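Local coordinates for muscarinic toxin-like protein 3 homolog (Ophiophagus hannah, PDB 3HH7) that acts as a homodimeric three-finger neurotoxin of king cobra venom, probably blocking nicotinic acetylcholine receptors at the postsynaptic membrane, at residues T1-N5 with T14-P18; G21-K26 with E38-T44. One frame throughout, in Å; residues are numbered along the deposited sequence.

Contact 1: T1-N5 with T14-P18; sequences TKCYN and TEICP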
loop_
_atom_site.group_PDB
_atom_site.type_symbol
_atom_site.label_atom_id
_atom_site.label_comp_id
_atom_site.label_asym_id
_atom_site.label_seq_id
_atom_site.Cartn_x
_atom_site.Cartn_y
_atom_site.Cartn_z
ATOM N N THR A 1 7.416 -6.148 -15.689
ATOM C CA THR A 1 7.008 -6.321 -14.258
ATOM C C THR A 1 6.669 -7.776 -13.949
ATOM O O THR A 1 5.854 -8.384 -14.631
ATOM C CB THR A 1 5.791 -5.433 -13.925
ATOM O OG1 THR A 1 6.035 -4.101 -14.384
ATOM C CG2 THR A 1 5.545 -5.401 -12.434
ATOM N N LYS A 2 7.311 -8.316 -12.918
ATOM C CA LYS A 2 7.031 -9.654 -12.393
ATOM C C LYS A 2 6.625 -9.519 -10.927
ATOM O O LYS A 2 7.353 -8.933 -10.110
ATOM C CB LYS A 2 8.268 -10.561 -12.529
ATOM C CG LYS A 2 8.199 -11.890 -11.779
ATOM C CD LYS A 2 9.332 -12.829 -12.202
ATOM C CE LYS A 2 10.694 -12.210 -11.968
ATOM N NZ LYS A 2 11.801 -13.180 -12.259
ATOM N N CYS A 3 5.446 -10.047 -10.602
ATOM C CA CYS A 3 4.889 -9.920 -9.265
ATOM C C CYS A 3 4.620 -11.289 -8.685
ATOM O O CYS A 3 4.259 -12.213 -9.413
ATOM C CB CYS A 3 3.547 -9.195 -9.343
ATOM S SG CYS A 3 3.609 -7.558 -10.043
ATOM N N TYR A 4 4.725 -11.406 -7.364
ATOM C CA TYR A 4 4.156 -12.570 -6.698
ATOM C C TYR A 4 2.647 -12.588 -6.912
ATOM O O TYR A 4 2.013 -11.529 -6.973
ATOM C CB TYR A 4 4.449 -12.549 -5.206
ATOM C CG TYR A 4 5.895 -12.801 -4.878
ATOM C CD1 TYR A 4 6.433 -14.081 -4.981
ATOM C CD2 TYR A 4 6.723 -11.764 -4.466
ATOM C CE1 TYR A 4 7.770 -14.320 -4.671
ATOM C CE2 TYR A 4 8.054 -11.992 -4.172
ATOM C CZ TYR A 4 8.569 -13.271 -4.277
ATOM O OH TYR A 4 9.895 -13.483 -3.965
ATOM N N ASN A 5 2.072 -13.784 -7.030
ATOM C CA ASN A 5 0.617 -13.883 -7.142
ATOM C C ASN A 5 -0.018 -14.970 -6.296
ATOM O O ASN A 5 -1.213 -15.255 -6.439
ATOM C CB ASN A 5 0.175 -13.980 -8.614
ATOM C CG ASN A 5 0.577 -15.285 -9.266
ATOM O OD1 ASN A 5 1.497 -15.958 -8.808
ATOM N ND2 ASN A 5 -0.103 -15.644 -10.354
ATOM N N THR A 14 4.798 -16.682 -9.209
ATOM C CA THR A 14 4.855 -15.367 -9.831
ATOM C C THR A 14 4.119 -15.329 -11.157
ATOM O O THR A 14 3.803 -16.366 -11.765
ATOM C CB THR A 14 6.297 -14.868 -10.029
ATOM O OG1 THR A 14 7.009 -15.793 -10.853
ATOM C CG2 THR A 14 7.015 -14.715 -8.701
ATOM N N GLU A 15 3.824 -14.114 -11.588
ATOM C CA GLU A 15 3.262 -13.897 -12.901
ATOM C C GLU A 15 3.925 -12.684 -13.509
ATOM O O GLU A 15 4.365 -11.771 -12.794
ATOM C CB GLU A 15 1.751 -13.705 -12.836
ATOM C CG GLU A 15 1.315 -12.464 -12.096
ATOM C CD GLU A 15 -0.195 -12.329 -11.984
ATOM O OE1 GLU A 15 -0.926 -13.100 -12.649
ATOM O OE2 GLU A 15 -0.643 -11.451 -11.219
ATOM N N ILE A 16 4.009 -12.688 -14.834
ATOM C CA ILE A 16 4.523 -11.557 -15.567
ATOM C C ILE A 16 3.321 -10.710 -15.975
ATOM O O ILE A 16 2.386 -11.202 -16.601
ATOM C CB ILE A 16 5.340 -12.017 -16.806
ATOM C CG1 ILE A 16 6.499 -12.928 -16.353
ATOM C CG2 ILE A 16 5.786 -10.797 -17.615
ATOM C CD1 ILE A 16 7.366 -13.533 -17.479
ATOM N N CYS A 17 3.340 -9.431 -15.610
ATOM C CA CYS A 17 2.207 -8.550 -15.896
ATOM C C CYS A 17 2.087 -8.258 -17.399
ATOM O O CYS A 17 3.103 -8.250 -18.097
ATOM C CB CYS A 17 2.318 -7.256 -15.102
ATOM S SG CYS A 17 2.610 -7.475 -13.313
ATOM N N PRO A 18 0.845 -8.052 -17.895
ATOM C CA PRO A 18 0.569 -7.879 -19.335
ATOM C C PRO A 18 1.120 -6.618 -20.006
ATOM O O PRO A 18 1.699 -6.705 -21.099
ATOM C CB PRO A 18 -0.971 -7.854 -19.398
ATOM C CG PRO A 18 -1.431 -8.472 -18.132
ATOM C CD PRO A 18 -0.407 -8.040 -17.117
#

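Contact 2: G21-K26 with E38-T44; sequences GYFCYK and ERGCTFT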
loop_
_atom_site.group_PDB
_atom_site.type_symbol
_atom_site.label_atom_id
_atom_site.label_comp_id
_atom_site.label_asym_id
_atom_site.label_seq_id
_atom_site.Cartn_x
_atom_site.Cartn_y
_atom_site.Cartn_z
ATOM N N GLY A 21 1.561 -0.333 -17.884
ATOM C CA GLY A 21 0.865 0.354 -16.805
ATOM C C GLY A 21 0.517 -0.582 -15.667
ATOM O O GLY A 21 -0.516 -0.404 -15.012
ATOM N N TYR A 22 1.384 -1.570 -15.431
ATOM C CA TYR A 22 1.179 -2.552 -14.367
ATOM C C TYR A 22 2.231 -2.525 -13.290
ATOM O O TYR A 22 3.425 -2.367 -13.540
ATOM C CB TYR A 22 1.119 -3.969 -14.934
ATOM C CG TYR A 22 -0.201 -4.315 -15.549
ATOM C CD1 TYR A 22 -1.150 -5.052 -14.844
ATOM C CD2 TYR A 22 -0.511 -3.899 -16.841
ATOM C CE1 TYR A 22 -2.369 -5.371 -15.407
ATOM C CE2 TYR A 22 -1.731 -4.213 -17.415
ATOM C CZ TYR A 22 -2.652 -4.947 -16.700
ATOM O OH TYR A 22 -3.854 -5.253 -17.277
ATOM N N PHE A 23 1.757 -2.726 -12.071
ATOM C CA PHE A 23 2.614 -2.855 -10.906
ATOM C C PHE A 23 2.084 -4.001 -10.054
ATOM O O PHE A 23 1.153 -4.708 -10.465
ATOM C CB PHE A 23 2.673 -1.533 -10.136
ATOM C CG PHE A 23 1.323 -0.872 -9.929
ATOM C CD1 PHE A 23 0.810 0.016 -10.878
ATOM C CD2 PHE A 23 0.593 -1.096 -8.765
ATOM C CE1 PHE A 23 -0.404 0.652 -10.678
ATOM C CE2 PHE A 23 -0.632 -0.464 -8.567
ATOM C CZ PHE A 23 -1.131 0.411 -9.526
ATOM N N CYS A 24 2.694 -4.204 -8.895
ATOM C CA CYS A 24 2.308 -5.309 -8.014
ATOM C C CYS A 24 1.490 -4.827 -6.832
ATOM O O CYS A 24 1.621 -3.670 -6.381
ATOM C CB CYS A 24 3.550 -6.011 -7.468
ATOM S SG CYS A 24 4.739 -6.522 -8.722
ATOM N N TYR A 25 0.674 -5.724 -6.294
ATOM C CA TYR A 25 0.021 -5.437 -5.022
ATOM C C TYR A 25 0.034 -6.632 -4.080
ATOM O O TYR A 25 0.153 -7.801 -4.497
ATOM C CB TYR A 25 -1.421 -4.955 -5.218
ATOM C CG TYR A 25 -2.382 -6.061 -5.599
ATOM C CD1 TYR A 25 -3.178 -6.669 -4.632
ATOM C CD2 TYR A 25 -2.476 -6.503 -6.917
ATOM C CE1 TYR A 25 -4.059 -7.696 -4.972
ATOM C CE2 TYR A 25 -3.340 -7.525 -7.281
ATOM C CZ TYR A 25 -4.129 -8.119 -6.310
ATOM O OH TYR A 25 -4.976 -9.140 -6.699
ATOM N N LYS A 26 -0.117 -6.302 -2.811
ATOM C CA LYS A 26 -0.355 -7.257 -1.744
ATOM C C LYS A 26 -1.466 -6.673 -0.874
ATOM O O LYS A 26 -1.376 -5.540 -0.422
ATOM C CB LYS A 26 0.914 -7.489 -0.916
ATOM C CG LYS A 26 0.779 -8.540 0.150
ATOM C CD LYS A 26 2.077 -8.665 0.904
ATOM C CE LYS A 26 2.070 -9.880 1.790
ATOM N NZ LYS A 26 3.295 -9.859 2.667
ATOM N N GLU A 38 -4.027 -11.578 -0.657
ATOM C CA GLU A 38 -4.039 -11.683 -2.110
ATOM C C GLU A 38 -2.847 -10.918 -2.675
ATOM O O GLU A 38 -2.507 -9.831 -2.180
ATOM C CB GLU A 38 -5.332 -11.098 -2.652
ATOM C CG GLU A 38 -5.591 -11.325 -4.132
ATOM C CD GLU A 38 -6.940 -10.771 -4.545
ATOM O OE1 GLU A 38 -7.967 -11.369 -4.160
ATOM O OE2 GLU A 38 -6.984 -9.728 -5.229
ATOM N N ARG A 39 -2.206 -11.483 -3.700
ATOM C CA ARG A 39 -1.075 -10.841 -4.356
ATOM C C ARG A 39 -1.235 -10.924 -5.863
ATOM O O ARG A 39 -1.781 -11.895 -6.391
ATOM C CB ARG A 39 0.215 -11.570 -4.004
ATOM C CG ARG A 39 0.560 -11.587 -2.533
ATOM C CD ARG A 39 1.853 -12.349 -2.367
ATOM N NE ARG A 39 2.322 -12.449 -0.984
ATOM C CZ ARG A 39 1.907 -13.351 -0.095
ATOM N NH1 ARG A 39 0.948 -14.234 -0.399
ATOM N NH2 ARG A 39 2.433 -13.352 1.120
ATOM N N GLY A 40 -0.719 -9.935 -6.576
ATOM C CA GLY A 40 -0.673 -10.042 -8.016
ATOM C C GLY A 40 -0.313 -8.781 -8.782
ATOM O O GLY A 40 0.111 -7.781 -8.211
ATOM N N CYS A 41 -0.442 -8.873 -10.100
ATOM C CA CYS A 41 -0.349 -7.730 -11.001
ATOM C C CYS A 41 -1.622 -6.916 -10.968
ATOM O O CYS A 41 -2.726 -7.461 -10.829
ATOM C CB CYS A 41 -0.148 -8.216 -12.439
ATOM S SG CYS A 41 1.401 -9.009 -12.746
ATOM N N THR A 42 -1.469 -5.606 -11.128
ATOM C CA THR A 42 -2.625 -4.717 -11.235
ATOM C C THR A 42 -2.245 -3.414 -11.924
ATOM O O THR A 42 -1.071 -3.039 -11.938
ATOM C CB THR A 42 -3.239 -4.416 -9.846
ATOM O OG1 THR A 42 -4.477 -3.696 -9.996
ATOM C CG2 THR A 42 -2.253 -3.612 -8.968
ATOM N N PHE A 43 -3.239 -2.738 -12.498
ATOM C CA PHE A 43 -3.035 -1.393 -13.037
ATOM C C PHE A 43 -3.626 -0.298 -12.135
ATOM O O PHE A 43 -3.473 0.911 -12.395
ATOM C CB PHE A 43 -3.568 -1.282 -14.486
ATOM C CG PHE A 43 -5.036 -1.598 -14.644
ATOM C CD1 PHE A 43 -6.009 -0.671 -14.277
ATOM C CD2 PHE A 43 -5.442 -2.805 -15.215
ATOM C CE1 PHE A 43 -7.366 -0.955 -14.441
ATOM C CE2 PHE A 43 -6.803 -3.099 -15.390
ATOM C CZ PHE A 43 -7.760 -2.175 -14.999
ATOM N N THR A 44 -4.295 -0.730 -11.070
ATOM C CA THR A 44 -4.860 0.175 -10.066
ATOM C C THR A 44 -4.610 -0.375 -8.655
ATOM O O THR A 44 -4.754 -1.581 -8.406
ATOM C CB THR A 44 -6.374 0.440 -10.316
ATOM O OG1 THR A 44 -6.896 1.315 -9.309
ATOM C CG2 THR A 44 -7.165 -0.842 -10.314
#

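Contact 1: T1-N5 with T14-P18
Lys2, Cys3 and Tyr4 pair with Ile16, Glu15 and Thr14 in the short antiparallel hairpin at the base of the first finger of a three-finger toxin. Cys3 and Glu15 form the hydrogen-bonded pair: Cys3 N gives to Glu15 O at 3.0 Å, and Glu15 N returns to Cys3 O at 2.9 Å. A third bond, from Cys17 N to Thr1 O, carries the pairing past the strand ends. With CG anti to the backbone N (chi1 169°), the Lys2 side chain runs past Thr14, CG lying 3.9 Å from Thr14 CB. Beyond it, CG2 of Thr14 touches CD1 of the Tyr4 ring at 3.8 Å. The face of Cys3 and Glu15 turns to the disulfide core. There Cys3 SG and Cys17 SG lie 3.4 Å apart, the first bonded to Cys24 and the second to Cys41, and CG2 of Thr1 packs on Cys17 SG at 3.7 Å. On this same face Glu15 sends its carboxylate beyond the hairpin, OE2 accepting from Cys41 N. The face meets strand 34-42, with Cys3 touching Cys41, while Lys2 N and Tyr4 N are hydrogen-bonded to Asp61 OD1 and Asn64 OD1 of the C-terminal loop.

Contact 2: G21-K26 with E38-T44
Tyr25 lies across the strand over Gly40 and reaches Glu38, making the dense part of this antiparallel pairing. Its CG stands between the backbone N and the carbonyl carbon (chi1 75°), which swings the ring over the neighbouring strand, one face above Gly40 N and the carbonyl carbon of Arg39. Gly40 has no side chain to obstruct it. At the ring's edge Tyr25 OH donates to Glu38 OE2 at 2.6 Å, on the anti side and somewhat out of the plane of a carboxylate turned 76° from the ring. Thr42 CG2 fits between two aromatic groups, 3.6 Å from Tyr25 CD2 and 3.6 Å from Phe23 CE2, while Thr42 O sits over the centre of the Phe23 ring. Thr42 OG1 turns back along its own segment and donates to Thr44 O at 2.7 Å. Beneath these side chains, paired backbone bonds join Phe23 with Thr42 and Tyr25 with Gly40. This is the root of the central finger of the three-finger fold, where strand 23-31 runs between strands 34-42 and 52-58. The second subunit reaches the same region: its Leu48 packs on Phe23, and OE1 of its Glu47 is hydrogen-bonded to Thr44 OG1. Packing is looser toward exposed Phe43, whose ring edge is directed at the face of Tyr22 in an offset edge-to-face pair, centroids 5.8 Å apart and planes at 90°. Phe43 CB also makes a CH-pi contact over that face, 4.3 Å from the Tyr22 ring centroid. Away from this loose side, buried Arg39 runs beside Lys26, Lys26 NZ and Arg39 NH2 being 3.9 Å apart; Lys26 is salt-bridged to the C-terminal carboxylate of Gln65, and Arg39 is hydrogen-bonded through NE to Gln65 O and through NH1 to His6 O and Ser8 O.

In the fold
Contact 1 and contact 2 follow one another along the chain, and their centres lie about 8 Å apart. Two disulfides join them directly: Cys3 SG to Cys24 SG and Cys17 SG to Cys41 SG, each 2.0 Å long. Every segment thus supplies one cysteine to this part of the disulfide-rich core from which the fingers extend. Noncovalent packing joins the two contacts as well, with Tyr4 O 3.5 Å from Arg39 CB and Glu15 OE2 3.5 Å from Gly40 CA. The second subunit touches residues of contact 2 but neither segment of contact 1, so the dimer partner meets this part of the chain through contact 2 and not through the segments of contact 1.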